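Local coordinates for protein replicative DNA helicase (Nostoc punctiforme, PDB 4O1R) that contains an intein that probably excises itself from the helicase precursor and joins the flanking sequences by protein splicing, at residues 8-13 / 17-22; 75-80 / 84-89; 95-100 / 106-111; 123-126 / 132-135. All coordinates share one frame; numbering follows the deposited sequence. Where two conformers were deposited one is given.

Contact 1: residues 8-13 / 17-22; sequences DSLVTL and GLQVPI
V11 and V20 face each other as the hydrogen-bonded pair of a small antiparallel beta hairpin, strands 10-12 and 19-21, near the N-terminus of the intein (HINT) fold. V11 N reaches V20 O at 2.9 Å and V20 N returns to V11 O at 2.8 Å, both nearly straight. The ladder continues from L13 N to L18 O and from I22 N to S9 O. Packing is tight on the side that turns inward. V11 is buried against V33 of strand 31-37, while the CG2 branch of I22 lies by CB of S9 and its other branch reaches F123 and L125. S9 OG is tied to A6 O. Toward the turn, the partly exposed L13 crosses V20 at a slant and sets CD1 3.6 Å from V20 CG2. The face of L10, T12, Q19 and P21 is looser and more exposed. CG of L10, anti to the carbonyl carbon (chi1 -64°), leans the side chain over strand 19-21 and brings CD2 to 3.6 Å from P21 N. The other methyl, CD1, comes 3.9 Å from Q19 OE1. T12 and Q19 run side by side, OG1 of T12 against CG of Q19. The turn closes at G17, with G17 N bonded to L13 O at 2.7 Å and bent to 132° at the hydrogen.

Contact 2: residues 75-80 / 84-89; sequences NHKFLT and WKRLDE
H76 O takes the backbone N-H of L87 at 2.8 Å, the shortest polar bond between 75-80 and 84-89, with CA of R86 leaning on the same oxygen. Beyond it, F78 and K85 exchange two backbone bonds as the hydrogen-bonded pair of an antiparallel beta hairpin. The largest side-chain contact is W84 over L79. The indole lies across the leucine at a slant, with L79 CB 3.7 Å from the centroid of the six-membered ring and only 12° off its normal, a CH-pi contact. CG of L79 is anti to the backbone N (chi1 -178°), which carries CD1 along the same indole face, 3.8 Å from W84 CE2. The extended K77 chain crosses W84 and R86, and a water bridges its NZ to W84 O. R86 bends at chi3 (58°) and holds D88 side-on, NE to OD1 and NH2 to OD2, both 2.8 Å and almost straight. This salt bridge keeps the guanidinium flat over N75, whose CB lies 3.4 Å from R86 NH1 against one face. On the opposite side of the hairpin, F78 and L87 point the same way, CE1 against CB, and K85 crosses T80 at about a right angle on its way to a salt bridge with E94. The indole NH bonds E38, and its ring meets H141 edge-to-face. Strand 77-80 lies between 83-86 and 138-141 in a four-stranded antiparallel sheet, with F78 packed on I138, V140 and strand 69-72, and L79 on A97 of strand 95-99.

Contact 3: residues 95-100 / 106-111; sequences HLALPR and IYWDEI. Unlike the reference sequence in segment 95-100: A97 (reference Cys). Unlike the reference sequence in segment 106-111: I106 (reference Val).
The indole of W108 receives the methyl of A97 over one face, CB lying 4.1 Å from the centroid of the six-membered ring, and I106 CD1 shares that face, offset toward the rim. The H95 imidazole has E110 CB over one face, a CH-pi contact 20° off the normal, while W108 O sits at its edge, 3.1 Å from H95 CD2. These rings share one face of an antiparallel beta hairpin in the intein fold, strand 95-99 with the start of the long strand 106-126. L96 with D109 and L98 with Y107 form its hydrogen-bonded pairs. On the Y107 face, the tyrosine swings CG between its backbone N and carbonyl carbon (chi1 80°), which lays the ring along strand 95-99. CE2 comes 3.6 Å from L98 CB, P99 O lies at the ring edge, and the R100 guanidinium rests flat over Y107 CB. Farther along the hairpin, L96 crosses I111 obliquely, its CG 3.8 Å from I111 CD1. The buried carboxylate of D109 has OD2 held by T64 OG1 and the L66 amide; Y107 OH adds a longer bond of 3.3 Å, approaching that oxygen from above the carboxylate plane.

Contact 4: residues 123-126 / 132-135; sequences FDLT and NFVA
L125 and F133 meet in the buried middle of the all-beta intein (HINT) fold, where the end of strand 106-126 passes strand 132-135 without pairing: the nearest CA atoms, those of L125 and F133, are 8.2 Å apart, and side chains alone bridge the gap. The leucine meets the phenyl ring at about a right angle and lies over one face. Its CD1 stands 3.9 Å from the ring centroid, 13° off the normal, in a CH-pi contact, and L125 CB covers the near rim at 3.8 Å from F133 CE1. D124 is a polar neighbour: its carboxylate is turned 36° from the phenyl plane, and OD1 lies in plane at the ring edge, 3.8 Å from F133 CE1. CG of F133 sits between its backbone N and carbonyl carbon (chi1 60°), which throws the ring toward strand 123-126. In the next shell, F133 rests on V33 and V140 and is bonded to V140 through the backbone, which anchors it in the sheet with strand 138-141. L125 is backed by A51 of strand 42-55 and by I22, and D124 is tied to F52 of that strand through the backbone. Next in line, T126 OG1 bonds S49 OG.

In the fold
Contacts 1, 2 and 3 are antiparallel hairpins built on backbone ladders and partly buried, whereas contact 4 is a wholly buried meeting of side chains, its centre about 6 Å from the centre of the chain. Contacts 3 and 4 use opposite ends of strand 106-126, and contacts 2 and 4 reach one four-stranded sheet. Contact 1 touches contact 4 through I22 CD1, 3.7 Å from L125 CG. Contact 2 joins contact 3 where L79 O lies 2.9 Å from A97 N, probably hydrogen-bonded. Contacts 1 and 2 lie on opposite sides of the chain's centre. Salt-bridged charges mark the margin of contact 2, contacts 3 and 4 each bury a carboxylate, and contact 1 is mainly aliphatic.

Contact 1: residues 8-13 / 17-22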
loop_
_atom_site.group_PDB
_atom_site.type_symbol
_atom_site.label_atom_id
_atom_site.label_comp_id
_atom_site.label_asym_id
_atom_site.label_seq_id
_atom_site.Cartn_x
_atom_site.Cartn_y
_atom_site.Cartn_z
ATOM N N ASP A 8 -1.334 9.338 7.020
ATOM C CA ASP A 8 -2.550 9.738 6.321
ATOM C C ASP A 8 -2.911 8.811 5.166
ATOM O O ASP A 8 -3.919 9.022 4.499
ATOM C CB ASP A 8 -2.507 11.206 5.854
ATOM C CG ASP A 8 -1.359 11.514 4.926
ATOM O OD1 ASP A 8 -0.394 10.731 4.859
ATOM O OD2 ASP A 8 -1.415 12.589 4.285
ATOM N N SER A 9 -2.101 7.779 4.941
ATOM C CA SER A 9 -2.407 6.784 3.908
ATOM C C SER A 9 -3.754 6.130 4.200
ATOM O O SER A 9 -3.989 5.689 5.315
ATOM C CB SER A 9 -1.330 5.701 3.859
ATOM O OG SER A 9 -0.034 6.262 3.663
ATOM N N LEU A 10 -4.623 6.057 3.201
ATOM C CA LEU A 10 -5.988 5.576 3.418
ATOM C C LEU A 10 -6.139 4.099 3.122
ATOM O O LEU A 10 -5.748 3.625 2.048
ATOM C CB LEU A 10 -6.954 6.348 2.528
ATOM C CG LEU A 10 -7.071 7.839 2.794
ATOM C CD1 LEU A 10 -7.963 8.492 1.756
ATOM C CD2 LEU A 10 -7.619 8.088 4.192
ATOM N N VAL A 11 -6.714 3.368 4.070
ATOM C CA VAL A 11 -7.099 1.988 3.830
ATOM C C VAL A 11 -8.620 1.885 3.896
ATOM O O VAL A 11 -9.261 2.634 4.633
ATOM C CB VAL A 11 -6.467 1.143 4.966
ATOM C CG1 VAL A 11 -6.664 -0.318 4.737
ATOM C CG2 VAL A 11 -4.960 1.481 5.127
ATOM N N THR A 12 -9.197 0.970 3.129
ATOM C CA THR A 12 -10.658 0.826 3.093
ATOM C C THR A 12 -11.128 -0.314 3.968
ATOM O O THR A 12 -10.722 -1.464 3.765
ATOM C CB THR A 12 -11.170 0.608 1.657
ATOM O OG1 THR A 12 -10.758 1.720 0.864
ATOM C CG2 THR A 12 -12.701 0.494 1.618
ATOM N N LEU A 13 -11.981 0.000 4.939
ATOM C CA LEU A 13 -12.641 -1.022 5.742
ATOM C C LEU A 13 -13.713 -1.655 4.860
ATOM O O LEU A 13 -14.586 -0.962 4.331
ATOM C CB LEU A 13 -13.232 -0.418 7.019
ATOM C CG LEU A 13 -12.224 0.316 7.915
ATOM C CD1 LEU A 13 -12.947 0.927 9.104
ATOM C CD2 LEU A 13 -11.102 -0.588 8.388
ATOM N N GLY A 17 -16.922 0.321 3.702
ATOM C CA GLY A 17 -16.327 1.028 2.561
ATOM C C GLY A 17 -15.695 2.343 2.976
ATOM O O GLY A 17 -15.360 3.178 2.141
ATOM N N LEU A 18 -15.516 2.542 4.276
ATOM C CA LEU A 18 -14.947 3.777 4.774
ATOM C C LEU A 18 -13.433 3.773 4.580
ATOM O O LEU A 18 -12.763 2.799 4.926
ATOM C CB LEU A 18 -15.288 3.941 6.259
ATOM C CG LEU A 18 -14.946 5.272 6.924
ATOM C CD1 LEU A 18 -15.786 6.406 6.345
ATOM C CD2 LEU A 18 -15.164 5.141 8.422
ATOM N N GLN A 19 -12.913 4.863 4.019
ATOM C CA GLN A 19 -11.471 5.046 3.839
ATOM C C GLN A 19 -10.936 5.726 5.088
ATOM O O GLN A 19 -11.409 6.808 5.461
ATOM C CB GLN A 19 -11.203 5.903 2.604
ATOM C CG GLN A 19 -11.732 5.246 1.334
ATOM C CD GLN A 19 -11.595 6.118 0.106
ATOM O OE1 GLN A 19 -10.494 6.346 -0.385
ATOM N NE2 GLN A 19 -12.722 6.597 -0.407
ATOM N N VAL A 20 -9.995 5.067 5.761
ATOM C CA VAL A 20 -9.508 5.507 7.068
ATOM C C VAL A 20 -7.985 5.693 7.029
ATOM O O VAL A 20 -7.277 4.838 6.494
ATOM C CB VAL A 20 -9.737 4.368 8.110
ATOM C CG1 VAL A 20 -9.202 4.747 9.506
ATOM C CG2 VAL A 20 -11.204 3.945 8.161
ATOM N N PRO A 21 -7.475 6.803 7.598
ATOM C CA PRO A 21 -6.016 6.949 7.699
ATOM C C PRO A 21 -5.429 5.834 8.561
ATOM O O PRO A 21 -5.935 5.515 9.649
ATOM C CB PRO A 21 -5.829 8.315 8.364
ATOM C CG PRO A 21 -7.130 9.009 8.251
ATOM C CD PRO A 21 -8.201 7.977 8.115
ATOM N N ILE A 22 -4.339 5.246 8.090
ATOM C CA ILE A 22 -3.745 4.119 8.776
ATOM C C ILE A 22 -3.361 4.465 10.234
ATOM O O ILE A 22 -3.464 3.615 11.131
ATOM C CB ILE A 22 -2.541 3.579 7.952
ATOM C CG1 ILE A 22 -2.013 2.274 8.535
ATOM C CG2 ILE A 22 -1.446 4.634 7.798
ATOM C CD1 ILE A 22 -0.977 1.587 7.653
#

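Contact 2: residues 75-80 / 84-89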
loop_
_atom_site.group_PDB
_atom_site.type_symbol
_atom_site.label_atom_id
_atom_site.label_comp_id
_atom_site.label_asym_id
_atom_site.label_seq_id
_atom_site.Cartn_x
_atom_site.Cartn_y
_atom_site.Cartn_z
ATOM N N ASN A 75 12.162 1.139 1.603
ATOM C CA ASN A 75 12.126 -0.314 1.569
ATOM C C ASN A 75 10.733 -0.900 1.388
ATOM O O ASN A 75 10.595 -2.117 1.329
ATOM C CB ASN A 75 12.811 -0.927 2.810
ATOM C CG ASN A 75 12.141 -0.566 4.126
ATOM O OD1 ASN A 75 11.461 0.454 4.253
ATOM N ND2 ASN A 75 12.365 -1.408 5.131
ATOM N N HIS A 76 9.694 -0.067 1.322
ATOM C CA HIS A 76 8.370 -0.633 1.128
ATOM C C HIS A 76 8.224 -1.185 -0.274
ATOM O O HIS A 76 8.598 -0.522 -1.233
ATOM C CB HIS A 76 7.261 0.381 1.388
ATOM C CG HIS A 76 6.026 -0.256 1.926
ATOM N ND1 HIS A 76 5.361 0.217 3.033
ATOM C CD2 HIS A 76 5.364 -1.375 1.539
ATOM C CE1 HIS A 76 4.344 -0.586 3.307
ATOM N NE2 HIS A 76 4.314 -1.545 2.404
ATOM N N LYS A 77 7.655 -2.377 -0.382
ATOM C CA LYS A 77 7.552 -3.056 -1.682
ATOM C C LYS A 77 6.202 -2.837 -2.370
ATOM O O LYS A 77 5.141 -2.766 -1.731
ATOM C CB LYS A 77 7.852 -4.552 -1.555
ATOM C CG LYS A 77 9.319 -4.853 -1.182
ATOM C CD LYS A 77 9.645 -6.340 -1.263
ATOM C CE LYS A 77 11.113 -6.584 -0.965
ATOM N NZ LYS A 77 11.501 -7.994 -1.204
ATOM N N PHE A 78 6.295 -2.708 -3.690
ATOM C CA PHE A 78 5.174 -2.544 -4.613
ATOM C C PHE A 78 5.289 -3.626 -5.676
ATOM O O PHE A 78 6.372 -4.184 -5.880
ATOM C CB PHE A 78 5.237 -1.161 -5.259
ATOM C CG PHE A 78 5.047 -0.048 -4.270
ATOM C CD1 PHE A 78 6.110 0.397 -3.488
ATOM C CD2 PHE A 78 3.798 0.537 -4.086
ATOM C CE1 PHE A 78 5.931 1.407 -2.554
ATOM C CE2 PHE A 78 3.622 1.555 -3.153
ATOM C CZ PHE A 78 4.690 1.983 -2.387
ATOM N N LEU A 79 4.183 -3.945 -6.345
ATOM C CA LEU A 79 4.203 -5.074 -7.273
ATOM C C LEU A 79 4.406 -4.622 -8.714
ATOM O O LEU A 79 3.616 -3.833 -9.245
ATOM C CB LEU A 79 2.901 -5.877 -7.161
ATOM C CG LEU A 79 2.824 -7.114 -8.067
ATOM C CD1 LEU A 79 3.947 -8.098 -7.786
ATOM C CD2 LEU A 79 1.478 -7.791 -7.912
ATOM N N THR A 80 5.470 -5.116 -9.338
ATOM C CA THR A 80 5.692 -4.889 -10.766
ATOM C C THR A 80 5.403 -6.187 -11.533
ATOM O O THR A 80 5.202 -7.240 -10.924
ATOM C CB THR A 80 7.150 -4.478 -11.072
ATOM O OG1 THR A 80 8.014 -5.630 -10.989
ATOM C CG2 THR A 80 7.621 -3.367 -10.135
ATOM N N TRP A 84 7.724 -8.263 -6.787
ATOM C CA TRP A 84 7.718 -7.198 -5.779
ATOM C C TRP A 84 9.078 -6.508 -5.743
ATOM O O TRP A 84 10.124 -7.169 -5.803
ATOM C CB TRP A 84 7.401 -7.787 -4.399
ATOM C CG TRP A 84 6.024 -8.351 -4.307
ATOM C CD1 TRP A 84 5.661 -9.661 -4.485
ATOM C CD2 TRP A 84 4.817 -7.633 -4.035
ATOM N NE1 TRP A 84 4.301 -9.798 -4.336
ATOM C CE2 TRP A 84 3.757 -8.575 -4.048
ATOM C CE3 TRP A 84 4.529 -6.287 -3.754
ATOM C CZ2 TRP A 84 2.425 -8.213 -3.802
ATOM C CZ3 TRP A 84 3.198 -5.928 -3.504
ATOM C CH2 TRP A 84 2.169 -6.893 -3.535
ATOM N N LYS A 85 9.058 -5.179 -5.663
ATOM C CA LYS A 85 10.287 -4.375 -5.622
ATOM C C LYS A 85 10.163 -3.267 -4.588
ATOM O O LYS A 85 9.091 -2.662 -4.427
ATOM C CB LYS A 85 10.553 -3.714 -6.981
ATOM C CG LYS A 85 10.819 -4.677 -8.128
ATOM C CD LYS A 85 11.517 -3.962 -9.251
ATOM C CE LYS A 85 11.803 -4.899 -10.385
ATOM N NZ LYS A 85 12.348 -4.129 -11.532
ATOM N N ARG A 86 11.261 -3.015 -3.886
ATOM C CA ARG A 86 11.352 -1.858 -2.999
ATOM C C ARG A 86 11.130 -0.568 -3.769
ATOM O O ARG A 86 11.569 -0.435 -4.924
ATOM C CB ARG A 86 12.748 -1.792 -2.394
ATOM C CG ARG A 86 13.112 -2.951 -1.480
ATOM C CD ARG A 86 14.609 -2.964 -1.209
ATOM N NE ARG A 86 15.051 -1.705 -0.594
ATOM C CZ ARG A 86 15.481 -1.574 0.657
ATOM N NH1 ARG A 86 15.506 -2.618 1.479
ATOM N NH2 ARG A 86 15.859 -0.369 1.083
ATOM N N LEU A 87 10.484 0.397 -3.123
ATOM C CA LEU A 87 10.323 1.719 -3.707
ATOM C C LEU A 87 11.667 2.274 -4.201
ATOM O O LEU A 87 11.748 2.843 -5.305
ATOM C CB LEU A 87 9.655 2.675 -2.697
ATOM C CG LEU A 87 9.473 4.127 -3.176
ATOM C CD1 LEU A 87 8.257 4.767 -2.508
ATOM C CD2 LEU A 87 10.731 4.965 -2.920
ATOM N N ASP A 88 12.721 2.085 -3.403
ATOM C CA ASP A 88 14.018 2.636 -3.772
ATOM C C ASP A 88 14.768 1.807 -4.820
ATOM O O ASP A 88 15.923 2.112 -5.134
ATOM C CB ASP A 88 14.863 2.958 -2.525
ATOM C CG ASP A 88 15.228 1.740 -1.708
ATOM O OD1 ASP A 88 15.167 0.600 -2.211
ATOM O OD2 ASP A 88 15.595 1.935 -0.523
ATOM N N GLU A 89 14.076 0.810 -5.394
ATOM C CA GLU A 89 14.574 0.093 -6.575
ATOM C C GLU A 89 13.711 0.319 -7.820
ATOM O O GLU A 89 14.010 -0.215 -8.881
ATOM C CB GLU A 89 14.705 -1.404 -6.274
ATOM C CG GLU A 89 15.783 -1.707 -5.206
ATOM C CD GLU A 89 17.235 -1.424 -5.662
ATOM O OE1 GLU A 89 17.533 -1.493 -6.874
ATOM O OE2 GLU A 89 18.095 -1.128 -4.800
HETATM O O HOH W 1 11.972 -7.853 -3.973
#

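Contact 3: residues 95-100 / 106-111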
loop_
_atom_site.group_PDB
_atom_site.type_symbol
_atom_site.label_atom_id
_atom_site.label_comp_id
_atom_site.label_asym_id
_atom_site.label_seq_id
_atom_site.Cartn_x
_atom_site.Cartn_y
_atom_site.Cartn_z
ATOM N N HIS A 95 5.990 0.131 -14.168
ATOM C CA HIS A 95 4.567 -0.015 -13.871
ATOM C C HIS A 95 4.323 -0.786 -12.576
ATOM O O HIS A 95 5.076 -1.707 -12.240
ATOM C CB HIS A 95 3.871 -0.730 -15.031
ATOM C CG HIS A 95 3.761 0.085 -16.286
ATOM N ND1 HIS A 95 4.850 0.507 -17.024
ATOM C CD2 HIS A 95 2.666 0.511 -16.959
ATOM C CE1 HIS A 95 4.426 1.177 -18.086
ATOM N NE2 HIS A 95 3.108 1.188 -18.069
ATOM N N LEU A 96 3.255 -0.405 -11.874
ATOM C CA LEU A 96 2.851 -1.035 -10.614
ATOM C C LEU A 96 1.414 -1.513 -10.697
ATOM O O LEU A 96 0.590 -0.918 -11.406
ATOM C CB LEU A 96 2.927 -0.043 -9.453
ATOM C CG LEU A 96 4.245 0.644 -9.171
ATOM C CD1 LEU A 96 4.035 1.532 -7.958
ATOM C CD2 LEU A 96 5.304 -0.414 -8.919
ATOM N N ALA A 97 1.114 -2.572 -9.942
ATOM C CA ALA A 97 -0.245 -3.094 -9.865
ATOM C C ALA A 97 -1.110 -2.237 -8.965
ATOM O O ALA A 97 -0.752 -1.961 -7.807
ATOM C CB ALA A 97 -0.230 -4.515 -9.336
ATOM N N LEU A 98 -2.253 -1.832 -9.504
ATOM C CA LEU A 98 -3.218 -1.012 -8.778
ATOM C C LEU A 98 -4.602 -1.586 -9.014
ATOM O O LEU A 98 -4.860 -2.108 -10.091
ATOM C CB LEU A 98 -3.171 0.436 -9.307
ATOM C CG LEU A 98 -2.203 1.478 -8.724
ATOM C CD1 LEU A 98 -0.753 1.092 -8.877
ATOM C CD2 LEU A 98 -2.410 2.809 -9.396
ATOM N N PRO A 99 -5.509 -1.476 -8.024
ATOM C CA PRO A 99 -6.891 -1.891 -8.275
ATOM C C PRO A 99 -7.584 -1.003 -9.291
ATOM O O PRO A 99 -7.353 0.214 -9.334
ATOM C CB PRO A 99 -7.579 -1.726 -6.913
ATOM C CG PRO A 99 -6.561 -1.458 -5.946
ATOM C CD PRO A 99 -5.298 -1.041 -6.634
ATOM N N ARG A 100 -8.440 -1.619 -10.106
ATOM C CA ARG A 100 -9.313 -0.877 -10.996
ATOM C C ARG A 100 -10.356 -0.146 -10.152
ATOM O O ARG A 100 -10.571 -0.499 -8.984
ATOM C CB ARG A 100 -9.977 -1.820 -12.010
ATOM C CG ARG A 100 -8.981 -2.462 -12.964
ATOM C CD ARG A 100 -9.656 -3.099 -14.178
ATOM N NE ARG A 100 -8.670 -3.530 -15.175
ATOM C CZ ARG A 100 -8.148 -2.745 -16.120
ATOM N NH1 ARG A 100 -8.508 -1.468 -16.218
ATOM N NH2 ARG A 100 -7.254 -3.238 -16.970
ATOM N N ILE A 106 -6.943 -5.906 -11.428
ATOM C CA ILE A 106 -5.880 -4.918 -11.315
ATOM C C ILE A 106 -5.505 -4.356 -12.689
ATOM O O ILE A 106 -5.818 -4.939 -13.738
ATOM C CB ILE A 106 -4.626 -5.458 -10.543
ATOM C CG1 ILE A 106 -3.975 -6.644 -11.259
ATOM C CG2 ILE A 106 -4.982 -5.793 -9.088
ATOM C CD1 ILE A 106 -2.885 -6.257 -12.231
ATOM N N TYR A 107 -4.853 -3.200 -12.670
ATOM C CA TYR A 107 -4.282 -2.608 -13.864
ATOM C C TYR A 107 -2.855 -2.190 -13.540
ATOM O O TYR A 107 -2.509 -1.942 -12.382
ATOM C CB TYR A 107 -5.155 -1.494 -14.454
ATOM C CG TYR A 107 -5.009 -0.202 -13.743
ATOM C CD1 TYR A 107 -4.188 0.793 -14.250
ATOM C CD2 TYR A 107 -5.668 0.024 -12.544
ATOM C CE1 TYR A 107 -4.035 1.968 -13.586
ATOM C CE2 TYR A 107 -5.521 1.201 -11.876
ATOM C CZ TYR A 107 -4.703 2.168 -12.395
ATOM O OH TYR A 107 -4.551 3.353 -11.716
ATOM N N TRP A 108 -2.024 -2.117 -14.570
ATOM C CA TRP A 108 -0.612 -1.786 -14.400
ATOM C C TRP A 108 -0.354 -0.337 -14.764
ATOM O O TRP A 108 -0.230 -0.010 -15.946
ATOM C CB TRP A 108 0.227 -2.699 -15.291
ATOM C CG TRP A 108 0.095 -4.139 -14.916
ATOM C CD1 TRP A 108 -0.712 -5.068 -15.506
ATOM C CD2 TRP A 108 0.768 -4.816 -13.841
ATOM N NE1 TRP A 108 -0.569 -6.281 -14.879
ATOM C CE2 TRP A 108 0.334 -6.156 -13.855
ATOM C CE3 TRP A 108 1.717 -4.425 -12.883
ATOM C CZ2 TRP A 108 0.795 -7.109 -12.936
ATOM C CZ3 TRP A 108 2.174 -5.381 -11.969
ATOM C CH2 TRP A 108 1.716 -6.706 -12.007
ATOM N N ASP A 109 -0.269 0.525 -13.758
ATOM C CA ASP A 109 -0.124 1.957 -14.000
ATOM C C ASP A 109 1.350 2.346 -14.016
ATOM O O ASP A 109 2.169 1.770 -13.306
ATOM C CB ASP A 109 -0.877 2.760 -12.933
ATOM C CG ASP A 109 -1.246 4.170 -13.394
ATOM O OD1 ASP A 109 -1.027 4.532 -14.570
ATOM O OD2 ASP A 109 -1.796 4.887 -12.553
ATOM N N GLU A 110 1.670 3.356 -14.801
ATOM C CA GLU A 110 3.030 3.850 -14.928
ATOM C C GLU A 110 3.390 4.814 -13.795
ATOM O O GLU A 110 2.608 5.719 -13.469
ATOM C CB GLU A 110 3.123 4.598 -16.261
ATOM C CG GLU A 110 4.517 5.054 -16.598
ATOM C CD GLU A 110 4.552 6.122 -17.659
ATOM O OE1 GLU A 110 3.706 7.040 -17.625
ATOM O OE2 GLU A 110 5.462 6.069 -18.490
ATOM N N ILE A 111 4.580 4.644 -13.221
ATOM C CA ILE A 111 5.127 5.625 -12.277
ATOM C C ILE A 111 5.602 6.853 -13.041
ATOM O O ILE A 111 6.397 6.728 -13.993
ATOM C CB ILE A 111 6.319 5.039 -11.505
ATOM C CG1 ILE A 111 5.867 3.857 -10.646
ATOM C CG2 ILE A 111 6.978 6.121 -10.620
ATOM C CD1 ILE A 111 7.007 3.007 -10.145
#

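Contact 4: residues 123-126 / 132-135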
loop_
_atom_site.group_PDB
_atom_site.type_symbol
_atom_site.label_atom_id
_atom_site.label_comp_id
_atom_site.label_asym_id
_atom_site.label_seq_id
_atom_site.Cartn_x
_atom_site.Cartn_y
_atom_site.Cartn_z
ATOM N N PHE A 123 3.710 3.956 9.635
ATOM C CA PHE A 123 2.797 2.949 10.170
ATOM C C PHE A 123 2.672 1.788 9.216
ATOM O O PHE A 123 2.858 1.923 8.004
ATOM C CB PHE A 123 1.405 3.573 10.375
ATOM C CG PHE A 123 1.413 4.760 11.289
ATOM C CD1 PHE A 123 1.705 6.036 10.799
ATOM C CD2 PHE A 123 1.147 4.609 12.646
ATOM C CE1 PHE A 123 1.739 7.141 11.645
ATOM C CE2 PHE A 123 1.169 5.713 13.493
ATOM C CZ PHE A 123 1.460 6.976 12.990
ATOM N N ASP A 124 2.300 0.645 9.768
ATOM C CA ASP A 124 2.115 -0.544 8.951
ATOM C C ASP A 124 0.997 -1.399 9.522
ATOM O O ASP A 124 0.581 -1.224 10.680
ATOM C CB ASP A 124 3.438 -1.336 8.894
ATOM C CG ASP A 124 3.467 -2.399 7.798
ATOM O OD1 ASP A 124 2.710 -2.295 6.802
ATOM O OD2 ASP A 124 4.283 -3.339 7.924
ATOM N N LEU A 125 0.513 -2.303 8.668
ATOM C CA LEU A 125 -0.486 -3.309 9.019
ATOM C C LEU A 125 0.091 -4.672 8.765
ATOM O O LEU A 125 0.788 -4.871 7.777
ATOM C CB LEU A 125 -1.726 -3.173 8.137
ATOM C CG LEU A 125 -2.427 -1.823 8.039
ATOM C CD1 LEU A 125 -3.664 -1.920 7.153
ATOM C CD2 LEU A 125 -2.801 -1.323 9.417
ATOM N N THR A 126 -0.232 -5.618 9.634
ATOM C CA THR A 126 0.093 -7.024 9.378
ATOM C C THR A 126 -1.145 -7.723 8.851
ATOM O O THR A 126 -2.218 -7.669 9.477
ATOM C CB THR A 126 0.569 -7.719 10.649
ATOM O OG1 THR A 126 -0.468 -7.703 11.632
ATOM C CG2 THR A 126 1.781 -7.020 11.197
ATOM N N ASN A 132 -0.264 -8.437 2.068
ATOM C CA ASN A 132 -0.312 -7.180 1.326
ATOM C C ASN A 132 -1.648 -6.524 1.572
ATOM O O ASN A 132 -2.565 -7.141 2.117
ATOM C CB ASN A 132 -0.036 -7.383 -0.183
ATOM C CG ASN A 132 -1.236 -7.944 -0.950
ATOM O OD1 ASN A 132 -2.160 -7.215 -1.317
ATOM N ND2 ASN A 132 -1.199 -9.241 -1.225
ATOM N N PHE A 133 -1.756 -5.261 1.209
ATOM C CA PHE A 133 -3.037 -4.589 1.308
ATOM C C PHE A 133 -3.053 -3.397 0.382
ATOM O O PHE A 133 -2.000 -2.989 -0.139
ATOM C CB PHE A 133 -3.375 -4.183 2.761
ATOM C CG PHE A 133 -2.380 -3.242 3.398
ATOM C CD1 PHE A 133 -1.230 -3.744 4.017
ATOM C CD2 PHE A 133 -2.600 -1.862 3.424
ATOM C CE1 PHE A 133 -0.302 -2.877 4.629
ATOM C CE2 PHE A 133 -1.684 -0.994 4.034
ATOM C CZ PHE A 133 -0.534 -1.502 4.630
ATOM N N VAL A 134 -4.247 -2.853 0.177
ATOM C CA VAL A 134 -4.424 -1.654 -0.630
ATOM C C VAL A 134 -4.383 -0.410 0.250
ATOM O O VAL A 134 -5.131 -0.305 1.222
ATOM C CB VAL A 134 -5.742 -1.703 -1.426
ATOM C CG1 VAL A 134 -5.902 -0.428 -2.240
ATOM C CG2 VAL A 134 -5.795 -2.946 -2.308
ATOM N N ALA A 135 -3.505 0.530 -0.091
ATOM C CA ALA A 135 -3.403 1.808 0.604
ATOM C C ALA A 135 -3.343 2.916 -0.431
ATOM O O ALA A 135 -2.585 2.818 -1.406
ATOM C CB ALA A 135 -2.181 1.836 1.498
#